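Local structure of uncharacterized protein (Xanthomonas campestris pv. campestris, 3HIU) at residues Y101-V115 with C130-L144. The protein is of unknown function but belongs to the DUF892 family of ferritin-like four-helix proteins and pairs with a second copy of itself. Sequence-based numbering, arbitrary orientation.
Sequences YAFEHLEIASYRALV and CEDILQQEIEMAEWL
Tyr101 meets Ala141 edge-on: the carbonyl O of Ala141 lies near the plane of the tyrosine ring, 3.5 Å from Tyr101 CD1. Leu144 CD1 packs against the backbone of Tyr101. Glu104 comes next, as a knob among Glu137, Met140, Ala141 and Leu144. Its chain bends at chi2 (-64°), which brings OE2 to 3.3 Å from Met140 CG and OE1 toward Glu137. The two carboxylates are nearly coplanar, and Glu104 OE1 makes a very short approach of 2.4 Å to Glu137 OE1. His105 rests CE1 on Ala141 CB, its ring held by a hydrogen bond from ND1 to Tyr101 O, in the plane of the imidazole; it also stacks on His105 of the second subunit. Glu107 OE2 stands 2.9 Å from the same Glu137 OE1, with its carboxylate plane turned by 50°. His45 NE2 of helix 36-62 hydrogen-bonds Glu137 OE1, and a sodium ion lies close to Glu107. Ile108 fits between Leu134, Glu137, Ile138 and Ala141, with CG2 3.8 Å from Leu134 CD1. Tyr111 takes Ile133 CG2 over one ring face, a CH-pi contact 3.4 Å from the centroid. Farther on, Leu114 CB touches Cys130 SG. Val115 CG2 touches Cys130 CB and Glu131 CG, while CG1 lies against the Glu131 side chain, whose carboxylate is salt-bridged to Arg119. The helices run antiparallel at 161°, their axes 8.7 Å apart, and mesh knobs-into-holes. Glutamates turned into the bundle core, beside a histidine and a bound ion, are consistent with the ferritin-like four-helix bundle, whose relatives often hold a metal centre there.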
# COMPACT_ATOMS: atom_id res chain seq x y z
N TYR B 101 4.27 -1.62 -4.82
CA TYR B 101 4.82 -0.96 -3.64
C TYR B 101 3.79 -0.84 -2.51
O TYR B 101 4.11 -1.07 -1.34
CB TYR B 101 5.37 0.40 -4.06
CG TYR B 101 5.91 1.27 -2.94
CD1 TYR B 101 7.20 1.08 -2.43
CD2 TYR B 101 5.13 2.30 -2.41
CE1 TYR B 101 7.69 1.89 -1.41
CE2 TYR B 101 5.62 3.11 -1.40
CZ TYR B 101 6.89 2.90 -0.90
OH TYR B 101 7.36 3.72 0.12
N ALA B 102 2.54 -0.50 -2.87
CA ALA B 102 1.44 -0.36 -1.91
C ALA B 102 1.05 -1.69 -1.27
O ALA B 102 0.78 -1.74 -0.08
CB ALA B 102 0.23 0.28 -2.57
N PHE B 103 1.01 -2.75 -2.06
CA PHE B 103 0.72 -4.07 -1.51
C PHE B 103 1.83 -4.53 -0.57
O PHE B 103 1.56 -5.14 0.46
CB PHE B 103 0.48 -5.11 -2.61
CG PHE B 103 -0.27 -6.35 -2.14
CD1 PHE B 103 0.42 -7.51 -1.79
CD2 PHE B 103 -1.66 -6.35 -2.04
CE1 PHE B 103 -0.27 -8.65 -1.36
CE2 PHE B 103 -2.36 -7.49 -1.62
CZ PHE B 103 -1.66 -8.64 -1.28
N GLU B 104 3.08 -4.22 -0.92
CA GLU B 104 4.23 -4.58 -0.08
C GLU B 104 4.17 -3.82 1.24
O GLU B 104 4.81 -4.20 2.23
CB GLU B 104 5.56 -4.29 -0.78
CG GLU B 104 5.87 -5.15 -2.01
CD GLU B 104 6.04 -6.63 -1.68
OE1 GLU B 104 5.96 -7.00 -0.49
OE2 GLU B 104 6.25 -7.43 -2.62
N HIS B 105 3.40 -2.73 1.26
CA HIS B 105 3.17 -2.02 2.51
C HIS B 105 1.91 -2.52 3.24
O HIS B 105 1.87 -2.53 4.47
CB HIS B 105 3.18 -0.51 2.29
CG HIS B 105 4.55 0.08 2.35
ND1 HIS B 105 5.34 0.27 1.23
CD2 HIS B 105 5.30 0.49 3.41
CE1 HIS B 105 6.50 0.78 1.60
NE2 HIS B 105 6.50 0.92 2.91
N LEU B 106 0.91 -2.96 2.49
CA LEU B 106 -0.18 -3.71 3.08
C LEU B 106 0.43 -4.87 3.85
O LEU B 106 0.12 -5.10 5.01
CB LEU B 106 -1.12 -4.24 2.00
CG LEU B 106 -2.42 -4.88 2.50
CD1 LEU B 106 -3.09 -3.96 3.50
CD2 LEU B 106 -3.36 -5.19 1.34
N GLU B 107 1.32 -5.60 3.20
CA GLU B 107 1.96 -6.75 3.83
C GLU B 107 2.74 -6.39 5.09
O GLU B 107 2.57 -7.02 6.13
CB GLU B 107 2.85 -7.50 2.82
CG GLU B 107 2.07 -8.26 1.75
CD GLU B 107 2.94 -9.22 0.97
OE1 GLU B 107 2.77 -10.45 1.13
OE2 GLU B 107 3.82 -8.75 0.21
N ILE B 108 3.60 -5.38 4.98
CA ILE B 108 4.32 -4.84 6.15
C ILE B 108 3.36 -4.66 7.33
O ILE B 108 3.44 -5.37 8.33
CB ILE B 108 4.99 -3.50 5.83
CG1 ILE B 108 6.15 -3.70 4.85
CG2 ILE B 108 5.49 -2.83 7.10
CD1 ILE B 108 6.41 -2.50 3.95
N ALA B 109 2.45 -3.71 7.21
CA ALA B 109 1.50 -3.45 8.28
C ALA B 109 0.94 -4.75 8.86
O ALA B 109 0.94 -4.94 10.08
CB ALA B 109 0.39 -2.53 7.80
N SER B 110 0.48 -5.66 8.00
CA SER B 110 -0.13 -6.90 8.49
C SER B 110 0.83 -7.75 9.30
O SER B 110 0.48 -8.27 10.36
CB SER B 110 -0.65 -7.72 7.32
OG SER B 110 -1.37 -6.89 6.44
N TYR B 111 2.05 -7.90 8.80
CA TYR B 111 3.02 -8.73 9.48
C TYR B 111 3.53 -8.09 10.77
O TYR B 111 3.79 -8.78 11.75
CB TYR B 111 4.16 -9.09 8.53
CG TYR B 111 3.78 -10.19 7.55
CD1 TYR B 111 3.52 -11.47 8.01
CD2 TYR B 111 3.68 -9.95 6.19
CE1 TYR B 111 3.18 -12.49 7.14
CE2 TYR B 111 3.33 -10.96 5.29
CZ TYR B 111 3.08 -12.24 5.78
OH TYR B 111 2.74 -13.27 4.93
N ARG B 112 3.65 -6.76 10.79
CA ARG B 112 3.96 -6.08 12.04
C ARG B 112 2.91 -6.45 13.08
O ARG B 112 3.24 -6.81 14.19
CB ARG B 112 4.00 -4.57 11.88
CG ARG B 112 5.17 -4.05 11.06
CD ARG B 112 5.14 -2.52 10.94
NE ARG B 112 5.93 -1.86 11.98
CZ ARG B 112 5.43 -1.09 12.94
NH1 ARG B 112 6.23 -0.55 13.84
NH2 ARG B 112 4.13 -0.85 13.01
N ALA B 113 1.63 -6.36 12.70
CA ALA B 113 0.53 -6.65 13.62
C ALA B 113 0.40 -8.14 13.92
O ALA B 113 -0.22 -8.52 14.91
CB ALA B 113 -0.78 -6.07 13.10
N LEU B 114 1.00 -8.99 13.09
CA LEU B 114 1.10 -10.41 13.40
C LEU B 114 2.14 -10.70 14.48
O LEU B 114 1.92 -11.51 15.38
CB LEU B 114 1.41 -11.24 12.16
CG LEU B 114 0.21 -12.08 11.72
CD1 LEU B 114 0.38 -12.50 10.27
CD2 LEU B 114 0.08 -13.29 12.63
N VAL B 115 3.28 -10.03 14.39
CA VAL B 115 4.30 -10.14 15.43
C VAL B 115 3.73 -9.77 16.80
O VAL B 115 4.20 -10.26 17.83
CB VAL B 115 5.50 -9.25 15.10
CG1 VAL B 115 6.58 -9.42 16.15
CG2 VAL B 115 6.04 -9.59 13.72
N CYS B 130 7.16 -14.40 11.41
CA CYS B 130 6.51 -13.19 10.94
C CYS B 130 7.44 -11.99 10.80
O CYS B 130 7.25 -11.15 9.93
CB CYS B 130 5.33 -12.85 11.83
SG CYS B 130 4.08 -14.12 11.76
N GLU B 131 8.45 -11.91 11.66
CA GLU B 131 9.40 -10.81 11.59
C GLU B 131 10.31 -11.02 10.39
O GLU B 131 10.84 -10.06 9.82
CB GLU B 131 10.23 -10.71 12.88
CG GLU B 131 9.47 -10.18 14.09
CD GLU B 131 10.14 -10.55 15.42
OE1 GLU B 131 11.37 -10.76 15.43
OE2 GLU B 131 9.43 -10.65 16.44
N ASP B 132 10.49 -12.28 10.01
CA ASP B 132 11.39 -12.62 8.92
C ASP B 132 10.70 -12.37 7.58
O ASP B 132 11.30 -11.80 6.67
CB ASP B 132 11.90 -14.06 9.03
CG ASP B 132 12.96 -14.21 10.11
OD1 ASP B 132 13.78 -13.27 10.27
OD2 ASP B 132 12.99 -15.26 10.79
N ILE B 133 9.44 -12.77 7.48
CA ILE B 133 8.63 -12.41 6.32
C ILE B 133 8.55 -10.88 6.20
O ILE B 133 8.65 -10.32 5.10
CB ILE B 133 7.20 -13.01 6.40
CG1 ILE B 133 7.25 -14.53 6.25
CG2 ILE B 133 6.29 -12.40 5.32
CD1 ILE B 133 5.94 -15.23 6.58
N LEU B 134 8.39 -10.21 7.33
CA LEU B 134 8.31 -8.75 7.37
C LEU B 134 9.53 -8.07 6.74
O LEU B 134 9.38 -7.15 5.94
CB LEU B 134 8.11 -8.27 8.81
CG LEU B 134 8.42 -6.79 9.08
CD1 LEU B 134 7.55 -5.87 8.23
CD2 LEU B 134 8.25 -6.49 10.56
N GLN B 135 10.72 -8.53 7.11
CA GLN B 135 11.98 -7.95 6.63
C GLN B 135 12.11 -8.10 5.11
O GLN B 135 12.70 -7.24 4.45
CB GLN B 135 13.18 -8.59 7.34
CG GLN B 135 14.20 -7.58 7.92
CD GLN B 135 15.24 -7.08 6.92
OE1 GLN B 135 15.67 -7.81 6.02
NE2 GLN B 135 15.67 -5.83 7.08
N GLN B 136 11.56 -9.18 4.57
CA GLN B 136 11.55 -9.41 3.13
C GLN B 136 10.62 -8.44 2.40
O GLN B 136 10.90 -8.03 1.26
CB GLN B 136 11.14 -10.86 2.81
CG GLN B 136 11.96 -11.92 3.54
CD GLN B 136 11.58 -13.33 3.11
OE1 GLN B 136 10.45 -13.59 2.69
NE2 GLN B 136 12.53 -14.26 3.20
N GLU B 137 9.50 -8.10 3.03
CA GLU B 137 8.55 -7.15 2.44
C GLU B 137 9.18 -5.77 2.43
O GLU B 137 9.11 -5.04 1.44
CB GLU B 137 7.22 -7.14 3.21
CG GLU B 137 6.59 -8.51 3.37
CD GLU B 137 6.70 -9.35 2.12
OE1 GLU B 137 6.60 -8.80 1.00
OE2 GLU B 137 6.90 -10.56 2.24
N ILE B 138 9.84 -5.44 3.54
CA ILE B 138 10.58 -4.19 3.62
C ILE B 138 11.68 -4.13 2.57
O ILE B 138 11.80 -3.15 1.83
CB ILE B 138 11.17 -3.99 5.01
CG1 ILE B 138 10.06 -3.55 5.97
CG2 ILE B 138 12.29 -2.97 4.95
CD1 ILE B 138 10.44 -3.59 7.43
N GLU B 139 12.48 -5.19 2.52
CA GLU B 139 13.53 -5.32 1.52
C GLU B 139 12.97 -5.09 0.11
O GLU B 139 13.52 -4.32 -0.69
CB GLU B 139 14.16 -6.72 1.62
CG GLU B 139 15.61 -6.83 1.16
CD GLU B 139 15.76 -7.40 -0.24
OE1 GLU B 139 15.21 -6.82 -1.19
OE2 GLU B 139 16.45 -8.43 -0.38
N MSE B 140 11.86 -5.77 -0.19
CA MSE B 140 11.25 -5.73 -1.53
C MSE B 140 10.66 -4.36 -1.86
O MSE B 140 10.88 -3.81 -2.94
CB MSE B 140 10.18 -6.81 -1.64
CG MSE B 140 9.46 -6.89 -3.00
SE MSE B 140 10.62 -7.22 -4.54
CE MSE B 140 9.35 -8.14 -5.68
N ALA B 141 9.91 -3.81 -0.90
CA ALA B 141 9.30 -2.50 -1.04
C ALA B 141 10.38 -1.47 -1.32
O ALA B 141 10.22 -0.58 -2.17
CB ALA B 141 8.54 -2.15 0.24
N GLU B 142 11.50 -1.60 -0.59
CA GLU B 142 12.66 -0.75 -0.81
C GLU B 142 13.21 -0.88 -2.22
O GLU B 142 13.64 0.10 -2.82
CB GLU B 142 13.76 -1.08 0.19
CG GLU B 142 13.70 -0.27 1.46
CD GLU B 142 15.00 -0.31 2.23
OE1 GLU B 142 14.97 -0.16 3.47
OE2 GLU B 142 16.06 -0.50 1.58
N TRP B 143 13.19 -2.10 -2.75
CA TRP B 143 13.73 -2.30 -4.09
C TRP B 143 12.96 -1.50 -5.13
O TRP B 143 13.54 -0.90 -6.02
CB TRP B 143 13.73 -3.79 -4.46
CG TRP B 143 14.59 -4.09 -5.66
CD1 TRP B 143 15.86 -4.59 -5.65
CD2 TRP B 143 14.24 -3.89 -7.05
NE1 TRP B 143 16.32 -4.72 -6.94
CE2 TRP B 143 15.35 -4.30 -7.81
CE3 TRP B 143 13.10 -3.41 -7.70
CZ2 TRP B 143 15.36 -4.24 -9.21
CZ3 TRP B 143 13.11 -3.36 -9.09
CH2 TRP B 143 14.23 -3.77 -9.82
N LEU B 144 11.64 -1.48 -5.01
CA LEU B 144 10.79 -0.85 -6.01
C LEU B 144 10.85 0.68 -5.99
O LEU B 144 10.89 1.31 -7.05
CB LEU B 144 9.34 -1.30 -5.84
CG LEU B 144 8.98 -2.78 -5.92
CD1 LEU B 144 7.61 -2.94 -5.31
CD2 LEU B 144 8.99 -3.24 -7.36